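Local coordinates for uncharacterized SnoaL-like Protein (Agrobacterium tumefaciens str. C58, PDB 3DXO), which is of unknown function but, as a member of the SnoaL-like family within the NTF2 clan, is a putative isomerase, at residues A15-D20 with G64-L69. Sequence-based numbering, arbitrary orientation.
Sequences AWNEED and GYRFVL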
loop_
_atom_site.group_PDB
_atom_site.type_symbol
_atom_site.label_atom_id
_atom_site.label_comp_id
_atom_site.label_asym_id
_atom_site.label_seq_id
_atom_site.Cartn_x
_atom_site.Cartn_y
_atom_site.Cartn_z
ATOM N N ALA B 15 4.045 -18.500 -4.565
ATOM C CA ALA B 15 4.782 -18.888 -3.391
ATOM C C ALA B 15 3.800 -19.197 -2.277
ATOM O O ALA B 15 3.988 -20.172 -1.599
ATOM C CB ALA B 15 5.767 -17.802 -2.970
ATOM N N TRP B 16 2.764 -18.384 -2.080
ATOM C CA TRP B 16 1.804 -18.654 -0.998
ATOM C C TRP B 16 0.945 -19.886 -1.254
ATOM O O TRP B 16 0.451 -20.495 -0.332
ATOM C CB TRP B 16 0.880 -17.458 -0.737
ATOM C CG TRP B 16 1.517 -16.393 0.073
ATOM C CD1 TRP B 16 2.254 -15.354 -0.390
ATOM C CD2 TRP B 16 1.494 -16.266 1.504
ATOM N NE1 TRP B 16 2.677 -14.569 0.656
ATOM C CE2 TRP B 16 2.230 -15.106 1.830
ATOM C CE3 TRP B 16 0.878 -16.984 2.532
ATOM C CZ2 TRP B 16 2.391 -14.666 3.135
ATOM C CZ3 TRP B 16 1.036 -16.553 3.831
ATOM C CH2 TRP B 16 1.794 -15.412 4.128
ATOM N N ASN B 17 0.747 -20.242 -2.507
ATOM C CA ASN B 17 -0.106 -21.383 -2.846
ATOM C C ASN B 17 0.634 -22.675 -3.056
ATOM O O ASN B 17 0.028 -23.697 -3.351
ATOM C CB ASN B 17 -0.893 -21.070 -4.114
ATOM C CG ASN B 17 -1.993 -20.102 -3.871
ATOM O OD1 ASN B 17 -2.771 -20.264 -2.927
ATOM N ND2 ASN B 17 -2.106 -19.097 -4.741
ATOM N N GLU B 18 1.956 -22.616 -2.968
ATOM C CA GLU B 18 2.781 -23.791 -3.137
ATOM C C GLU B 18 2.610 -24.710 -1.921
ATOM O O GLU B 18 2.844 -24.344 -0.746
ATOM C CB GLU B 18 4.235 -23.413 -3.372
ATOM C CG GLU B 18 5.177 -24.598 -3.373
ATOM C CD GLU B 18 4.780 -25.693 -4.348
ATOM O OE1 GLU B 18 4.377 -25.385 -5.460
ATOM O OE2 GLU B 18 4.876 -26.874 -4.010
ATOM N N GLU B 19 2.196 -25.917 -2.265
ATOM C CA GLU B 19 1.897 -27.001 -1.343
ATOM C C GLU B 19 3.151 -27.581 -0.648
ATOM O O GLU B 19 3.142 -27.839 0.538
ATOM C CB GLU B 19 1.132 -28.039 -2.168
ATOM C CG GLU B 19 0.743 -29.266 -1.503
ATOM C CD GLU B 19 1.811 -30.352 -1.557
ATOM O OE1 GLU B 19 2.483 -30.558 -2.586
ATOM O OE2 GLU B 19 1.929 -31.045 -0.527
ATOM N N ASP B 20 4.234 -27.760 -1.394
ATOM C CA ASP B 20 5.464 -28.360 -0.867
ATOM C C ASP B 20 6.358 -27.306 -0.243
ATOM O O ASP B 20 6.640 -26.281 -0.863
ATOM C CB ASP B 20 6.213 -29.023 -1.978
ATOM C CG ASP B 20 7.296 -29.893 -1.484
ATOM O OD1 ASP B 20 6.997 -30.923 -0.865
ATOM O OD2 ASP B 20 8.454 -29.597 -1.770
ATOM N N GLY B 64 -5.601 -26.300 3.384
ATOM C CA GLY B 64 -6.571 -26.366 2.302
ATOM C C GLY B 64 -6.978 -25.004 1.740
ATOM O O GLY B 64 -7.582 -24.946 0.656
ATOM N N TYR B 65 -6.660 -23.902 2.429
ATOM C CA TYR B 65 -7.027 -22.577 1.931
ATOM C C TYR B 65 -6.174 -22.159 0.736
ATOM O O TYR B 65 -5.102 -22.685 0.519
ATOM C CB TYR B 65 -6.979 -21.529 3.041
ATOM C CG TYR B 65 -8.151 -21.651 4.021
ATOM C CD1 TYR B 65 -8.170 -22.644 4.978
ATOM C CD2 TYR B 65 -9.255 -20.796 3.951
ATOM C CE1 TYR B 65 -9.242 -22.797 5.830
ATOM C CE2 TYR B 65 -10.328 -20.936 4.824
ATOM C CZ TYR B 65 -10.316 -21.934 5.759
ATOM O OH TYR B 65 -11.362 -22.094 6.641
ATOM N N ARG B 66 -6.694 -21.262 -0.091
ATOM C CA ARG B 66 -5.965 -20.786 -1.243
ATOM C C ARG B 66 -6.070 -19.283 -1.327
ATOM O O ARG B 66 -6.969 -18.693 -0.755
ATOM C CB ARG B 66 -6.573 -21.367 -2.473
ATOM C CG ARG B 66 -6.312 -22.807 -2.690
ATOM C CD ARG B 66 -7.396 -23.380 -3.573
ATOM N NE ARG B 66 -7.562 -22.516 -4.732
ATOM C CZ ARG B 66 -8.692 -22.392 -5.429
ATOM N NH1 ARG B 66 -9.805 -23.074 -5.056
ATOM N NH2 ARG B 66 -8.712 -21.556 -6.486
ATOM N N PHE B 67 -5.158 -18.664 -2.065
ATOM C CA PHE B 67 -5.137 -17.201 -2.247
ATOM C C PHE B 67 -5.284 -16.899 -3.739
ATOM O O PHE B 67 -4.361 -17.140 -4.481
ATOM C CB PHE B 67 -3.819 -16.641 -1.680
ATOM C CG PHE B 67 -3.521 -17.124 -0.293
ATOM C CD1 PHE B 67 -2.824 -18.298 -0.091
ATOM C CD2 PHE B 67 -3.999 -16.449 0.800
ATOM C CE1 PHE B 67 -2.569 -18.775 1.189
ATOM C CE2 PHE B 67 -3.746 -16.907 2.097
ATOM C CZ PHE B 67 -3.036 -18.074 2.288
ATOM N N VAL B 68 -6.430 -16.376 -4.163
ATOM C CA VAL B 68 -6.705 -16.165 -5.568
ATOM C C VAL B 68 -6.732 -14.678 -5.886
ATOM O O VAL B 68 -7.340 -13.871 -5.173
ATOM C CB VAL B 68 -8.058 -16.800 -5.943
ATOM C CG1 VAL B 68 -8.361 -16.582 -7.387
ATOM C CG2 VAL B 68 -8.053 -18.265 -5.581
ATOM N N LEU B 69 -6.098 -14.331 -6.996
ATOM C CA LEU B 69 -5.985 -12.954 -7.406
ATOM C C LEU B 69 -7.382 -12.387 -7.676
ATOM O O LEU B 69 -8.239 -13.096 -8.165
ATOM C CB LEU B 69 -5.095 -12.868 -8.649
ATOM C CG LEU B 69 -4.607 -11.527 -9.201
ATOM C CD1 LEU B 69 -3.667 -10.792 -8.230
ATOM C CD2 LEU B 69 -3.911 -11.800 -10.513
#
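The carboxamide of Asn-17 accepts one hydrogen bond from the backbone of Phe-67 and donates another to it. Phe-67 N gives its hydrogen to Asn-17 OD1 at 3.0 Å in a bond close to straight, and the donor nitrogen lies in the carbonyl plane of the side-chain amide, on a lone pair of OD1. In return Asn-17 ND2 reaches Phe-67 O, also at 3.0 Å; this bond is almost straight (178°), runs within the amide plane and meets the backbone carbonyl from a moderately tilted direction. Both ends of the amide are engaged by one residue, a pattern that favours this flip of the amide and should hold its rotation. Asn-17 CG stands beside the backbone N (chi1 -74°), which carries the amide across to the strand edge.

The edge of the six-membered ring of Trp-16 is directed at the phenyl face of Phe-67, with centroids 5.5 Å apart and planes at 66°, a T-shaped pair. Trp-16 CB adds apolar contact 3.9 Å from Phe-67 CD1. Asn-17 OD1 lies near the phenyl plane, at the ring edge, 3.5 Å from Phe-67 CD1. Trp-84 extends the aromatic cluster on Phe-67, while Arg-59 hydrogen-bonds the carbonyl of Trp-16.

Strand 66-76 is outermost in the chain's sheet. Arg-66 and Val-68 pair with Ile-87 and Arg-85 of strand 79-87, whereas the N and O of Phe-67 are engaged by the Asn-17 amide, much as an adjoining strand would do. The contact thus fastens the C-terminal part of helix 3-17 to an edge strand of the curved sheet, consistent with the helix-packed alpha+beta cone of the NTF2-like fold.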